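Local coordinates for sensor protein (Pseudomonas syringae pv. tomato, PDB 2R8R) that probably acts as a membrane-bound, ATP-dependent sensor histidine kinase of a two-component system, this chain being its N-terminal P-loop-type sensor domain, at residues L7-A13 with V120-V126; G16-A22 with L161-P165. All blocks are in the same frame, centred on the assembly; numbering follows the deposited sequence.

Contact 1: L7-A13 with V120-V126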
# COMPACT_ATOMS: atom_id res chain seq x y z
N LEU A 7 6.56 11.03 -5.53
CA LEU A 7 5.66 10.04 -4.94
C LEU A 7 4.26 10.14 -5.52
O LEU A 7 3.65 11.21 -5.49
CB LEU A 7 5.54 10.27 -3.43
CG LEU A 7 4.83 9.22 -2.55
CD1 LEU A 7 5.43 7.76 -2.68
CD2 LEU A 7 4.81 9.74 -1.10
N LYS A 8 3.74 9.00 -6.00
CA LYS A 8 2.34 8.81 -6.34
C LYS A 8 1.70 7.77 -5.39
O LYS A 8 2.16 6.64 -5.30
CB LYS A 8 2.19 8.39 -7.80
CG LYS A 8 0.75 8.31 -8.28
CD LYS A 8 0.66 7.91 -9.74
CE LYS A 8 -0.83 7.98 -10.22
NZ LYS A 8 -1.13 7.48 -11.66
N VAL A 9 0.64 8.19 -4.69
CA VAL A 9 -0.08 7.34 -3.76
C VAL A 9 -1.38 6.92 -4.40
O VAL A 9 -2.16 7.78 -4.81
CB VAL A 9 -0.40 8.09 -2.44
CG1 VAL A 9 -1.17 7.16 -1.38
CG2 VAL A 9 0.87 8.73 -1.87
N PHE A 10 -1.60 5.61 -4.49
CA PHE A 10 -2.91 5.03 -4.83
C PHE A 10 -3.65 4.81 -3.53
O PHE A 10 -3.31 3.91 -2.77
CB PHE A 10 -2.75 3.75 -5.61
CG PHE A 10 -2.07 3.94 -6.95
CD1 PHE A 10 -2.83 4.02 -8.14
CD2 PHE A 10 -0.67 4.05 -7.04
CE1 PHE A 10 -2.18 4.19 -9.39
CE2 PHE A 10 -0.02 4.23 -8.29
CZ PHE A 10 -0.77 4.27 -9.46
N LEU A 11 -4.64 5.67 -3.27
CA LEU A 11 -5.42 5.68 -2.04
C LEU A 11 -6.71 4.88 -2.20
O LEU A 11 -7.39 5.01 -3.22
CB LEU A 11 -5.79 7.10 -1.65
CG LEU A 11 -6.73 7.31 -0.44
CD1 LEU A 11 -6.03 6.89 0.90
CD2 LEU A 11 -7.21 8.80 -0.40
N GLY A 12 -7.06 4.09 -1.18
CA GLY A 12 -8.27 3.29 -1.19
C GLY A 12 -8.95 3.30 0.17
O GLY A 12 -8.31 3.63 1.17
N ALA A 13 -10.24 2.91 0.21
CA ALA A 13 -11.05 2.83 1.44
C ALA A 13 -10.75 1.57 2.30
O ALA A 13 -10.94 1.58 3.51
CB ALA A 13 -12.54 2.84 1.08
N VAL A 120 8.65 6.97 -6.74
CA VAL A 120 7.96 5.92 -6.03
C VAL A 120 6.46 5.92 -6.26
O VAL A 120 5.80 6.96 -6.19
CB VAL A 120 8.26 5.94 -4.50
CG1 VAL A 120 7.46 4.83 -3.82
CG2 VAL A 120 9.79 5.77 -4.20
N TYR A 121 5.92 4.73 -6.55
CA TYR A 121 4.45 4.48 -6.52
C TYR A 121 4.18 3.67 -5.26
O TYR A 121 4.95 2.78 -4.92
CB TYR A 121 3.97 3.66 -7.73
CG TYR A 121 3.91 4.36 -9.09
CD1 TYR A 121 4.36 5.65 -9.28
CD2 TYR A 121 3.39 3.68 -10.21
CE1 TYR A 121 4.31 6.27 -10.54
CE2 TYR A 121 3.33 4.29 -11.46
CZ TYR A 121 3.78 5.59 -11.61
OH TYR A 121 3.69 6.19 -12.85
N THR A 122 3.10 4.01 -4.57
CA THR A 122 2.75 3.33 -3.32
C THR A 122 1.24 3.21 -3.17
O THR A 122 0.49 3.88 -3.86
CB THR A 122 3.41 4.03 -2.05
OG1 THR A 122 3.36 3.14 -0.92
CG2 THR A 122 2.73 5.36 -1.68
N THR A 123 0.81 2.34 -2.28
CA THR A 123 -0.61 2.15 -1.96
C THR A 123 -0.83 2.36 -0.47
O THR A 123 0.06 2.07 0.34
CB THR A 123 -1.05 0.76 -2.34
OG1 THR A 123 -0.34 -0.16 -1.52
CG2 THR A 123 -0.73 0.47 -3.83
N VAL A 124 -2.00 2.87 -0.11
CA VAL A 124 -2.37 2.96 1.27
C VAL A 124 -3.90 2.96 1.39
O VAL A 124 -4.59 3.54 0.55
CB VAL A 124 -1.79 4.22 1.92
CG1 VAL A 124 -2.55 5.51 1.47
CG2 VAL A 124 -1.73 4.06 3.47
N ASN A 125 -4.40 2.29 2.44
CA ASN A 125 -5.81 2.42 2.87
C ASN A 125 -6.02 3.60 3.80
O ASN A 125 -5.16 3.91 4.60
CB ASN A 125 -6.31 1.14 3.52
CG ASN A 125 -6.50 0.05 2.54
OD1 ASN A 125 -6.07 -1.10 2.75
ND2 ASN A 125 -7.09 0.39 1.43
N VAL A 126 -7.17 4.24 3.68
CA VAL A 126 -7.41 5.51 4.37
C VAL A 126 -7.34 5.41 5.89
O VAL A 126 -7.01 6.40 6.54
CB VAL A 126 -8.75 6.13 3.94
CG1 VAL A 126 -9.92 5.36 4.53
CG2 VAL A 126 -8.77 7.56 4.34
O HOH W 1 0.80 7.05 -13.07
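Two rings on one side of the sheet, Phe10 and Tyr121, meet in an offset edge-to-face pair: the edge of Phe10 is turned toward the face of Tyr121, centroids 5.8 Å apart and planes at 65°. Lys8 lies over one face of the Tyr121 ring, its CD above the rim. At the edge of the Phe10 ring, in its plane, sits Thr122 O, 3.4 Å from Phe10 CD2; the same oxygen takes the Phe10 N-H at 2.8 Å in an almost straight bond. Phe10 CG stands beside its own backbone N (chi1 -63°), which sets the edge of the ring against that carbonyl oxygen. The Lys8 chain runs fully extended past the tyrosine, and a water lies 3.0 Å from Tyr121 OH, while the cation-pi approach of Lys8 NZ to the ring is long and at most weakly attractive.

The backbones pair as parallel strands, Leu7 beside Val120 through Gly12 beside Asn125. The other side of the sheet is aliphatic: Thr122 CG2 touches both Leu7 CD1 (3.7 Å) and Val9 CG2, and Val124 CG1 touches both Val9 CG1 (3.6 Å) and Leu11 CD1. Thr122 OG1 bonds instead to Val90 O, on the next strand. At the C-terminal end Gly12 O accepts Val126 N at 2.8 Å and, weakly, Asn125 ND2.

Strand 119-125 is the middle strand of a five-stranded parallel sheet of the P-loop NTPase kind, and strand 7-12 is its neighbour. The chemistry implies a mostly buried, apolar centre with backbone polar groups paired strand to strand, and Lys8 carbons laid over the Tyr121 face at its partly exposed end.

Contact 2: G16-A22 with L161-P165. With SO4 (sulfate ion), chain C.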
# COMPACT_ATOMS: atom_id res chain seq x y z
N GLY A 16 -8.97 -4.76 -1.01
CA GLY A 16 -9.79 -5.35 -2.04
C GLY A 16 -10.37 -4.39 -3.04
O GLY A 16 -11.08 -4.82 -3.92
N VAL A 17 -10.06 -3.10 -2.94
CA VAL A 17 -10.62 -2.10 -3.87
C VAL A 17 -9.86 -1.99 -5.19
O VAL A 17 -10.36 -1.40 -6.14
CB VAL A 17 -10.81 -0.71 -3.19
CG1 VAL A 17 -11.82 -0.83 -2.04
CG2 VAL A 17 -9.43 -0.07 -2.74
N GLY A 18 -8.68 -2.62 -5.27
CA GLY A 18 -7.88 -2.64 -6.50
C GLY A 18 -6.69 -1.70 -6.56
O GLY A 18 -6.21 -1.38 -7.62
N LYS A 19 -6.20 -1.30 -5.41
CA LYS A 19 -5.03 -0.38 -5.34
C LYS A 19 -3.78 -0.94 -6.00
O LYS A 19 -3.14 -0.26 -6.82
CB LYS A 19 -4.68 -0.09 -3.88
CG LYS A 19 -5.73 0.62 -3.05
CD LYS A 19 -5.19 0.88 -1.61
CE LYS A 19 -4.92 -0.39 -0.74
NZ LYS A 19 -6.19 -1.22 -0.62
N THR A 20 -3.42 -2.17 -5.62
CA THR A 20 -2.21 -2.79 -6.15
C THR A 20 -2.27 -3.04 -7.65
O THR A 20 -1.34 -2.72 -8.37
CB THR A 20 -1.92 -4.11 -5.47
OG1 THR A 20 -1.64 -3.83 -4.12
CG2 THR A 20 -0.70 -4.76 -6.07
N TYR A 21 -3.40 -3.57 -8.11
CA TYR A 21 -3.61 -3.75 -9.54
C TYR A 21 -3.46 -2.41 -10.30
O TYR A 21 -2.79 -2.36 -11.34
CB TYR A 21 -5.00 -4.35 -9.77
CG TYR A 21 -5.25 -4.73 -11.22
CD1 TYR A 21 -4.85 -5.98 -11.68
CD2 TYR A 21 -5.89 -3.88 -12.12
CE1 TYR A 21 -5.05 -6.38 -12.96
CE2 TYR A 21 -6.10 -4.29 -13.44
CZ TYR A 21 -5.66 -5.55 -13.85
OH TYR A 21 -5.83 -6.04 -15.13
N ALA A 22 -4.08 -1.34 -9.79
CA ALA A 22 -3.96 -0.01 -10.39
C ALA A 22 -2.50 0.47 -10.45
O ALA A 22 -2.04 0.95 -11.48
CB ALA A 22 -4.84 1.02 -9.66
N LEU A 161 -7.33 8.36 -6.13
CA LEU A 161 -8.36 7.53 -5.45
C LEU A 161 -8.80 6.34 -6.29
O LEU A 161 -9.23 6.50 -7.43
CB LEU A 161 -9.59 8.40 -5.09
CG LEU A 161 -10.72 7.75 -4.27
CD1 LEU A 161 -10.18 7.25 -2.93
CD2 LEU A 161 -11.92 8.77 -4.13
N ILE A 162 -8.63 5.14 -5.72
CA ILE A 162 -9.09 3.90 -6.31
C ILE A 162 -10.37 3.56 -5.53
O ILE A 162 -10.33 3.31 -4.32
CB ILE A 162 -8.04 2.77 -6.24
CG1 ILE A 162 -6.71 3.26 -6.85
CG2 ILE A 162 -8.56 1.44 -6.84
CD1 ILE A 162 -6.78 3.56 -8.29
N ASP A 163 -11.49 3.62 -6.23
CA ASP A 163 -12.80 3.56 -5.62
C ASP A 163 -13.49 2.25 -6.01
O ASP A 163 -13.25 1.70 -7.08
CB ASP A 163 -13.60 4.79 -6.07
CG ASP A 163 -14.98 4.87 -5.47
OD1 ASP A 163 -15.15 4.67 -4.25
OD2 ASP A 163 -15.89 5.22 -6.23
N LEU A 164 -14.33 1.74 -5.13
CA LEU A 164 -15.12 0.56 -5.38
C LEU A 164 -16.34 0.62 -4.47
O LEU A 164 -16.20 0.89 -3.29
CB LEU A 164 -14.28 -0.70 -5.10
CG LEU A 164 -14.87 -2.01 -5.63
CD1 LEU A 164 -14.67 -2.13 -7.18
CD2 LEU A 164 -14.35 -3.21 -4.89
N PRO A 165 -17.56 0.37 -5.01
CA PRO A 165 -18.75 0.27 -4.10
C PRO A 165 -18.64 -0.78 -2.98
O PRO A 165 -18.19 -1.93 -3.21
CB PRO A 165 -19.87 -0.12 -5.05
CG PRO A 165 -19.39 0.38 -6.43
CD PRO A 165 -17.94 0.11 -6.41
S SO4 C . -6.16 -3.85 -2.97
O1 SO4 C . -6.08 -4.38 -1.63
O2 SO4 C . -6.86 -4.67 -3.89
O3 SO4 C . -6.78 -2.54 -2.71
O4 SO4 C . -4.80 -3.84 -3.54
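Ile162 packs against a loop and helix start that match a P-loop (Walker A motif), with a sulfate, probably from the crystallisation liquor, held in the loop. From CB, which lies 4.5 Å from Lys19 CG, the side chain of Ile162 forks. The CG2 branch, anti to the backbone N, touches Val17 O at 3.4 Å and, to one side of it, Gly18 C. The other branch goes through CG1 to CD1, which presses on Ala22 CB at 3.5 Å, tighter than usual for two carbons. One isoleucine thus spans the loop and the first turn of helix 19-32, where Ala22 N bonds to Gly18 O.

Further along, Leu164 and Val17 slide past each other in opposite directions: Leu164 CB meets Val17 CG1 at 3.9 Å, and Leu164 CD2 lies by Gly16 O. Leu169 of helix 166-174 touches both side chains.

The sulfate sits where a nucleotide phosphate would probably bind. Lys19, bent at chi3 and chi4 (-65° and -57°), curls back over the anion. Backbone amides of Gly16, Gly18, Lys19 and Thr20 all donate to it, at the N-terminal end of the helix; Gly16 N reaches sulfate O1 at 3.0 Å, nearly straight at 173°.

From the N terminus the chain runs up strand 7-12, through the loop that cradles the sulfate, and into helix 19-32. Contact 1 closes a loop of 106 residues when strand 119-125 returns beside the first strand; contact 2 closes one of 138 when the turn after strand 158-161 comes back to the loop and helix start. Their segments alternate along the chain, so the two closures cross rather than nest. Strand 7-12 lies in the sheet between strands 119-125 and 158-161, and a probable hydrogen bond from Ile162 N to Leu11 O joins the contacts directly. Together they tie the sheet's centre to the anion site and the approach to helix 166-174.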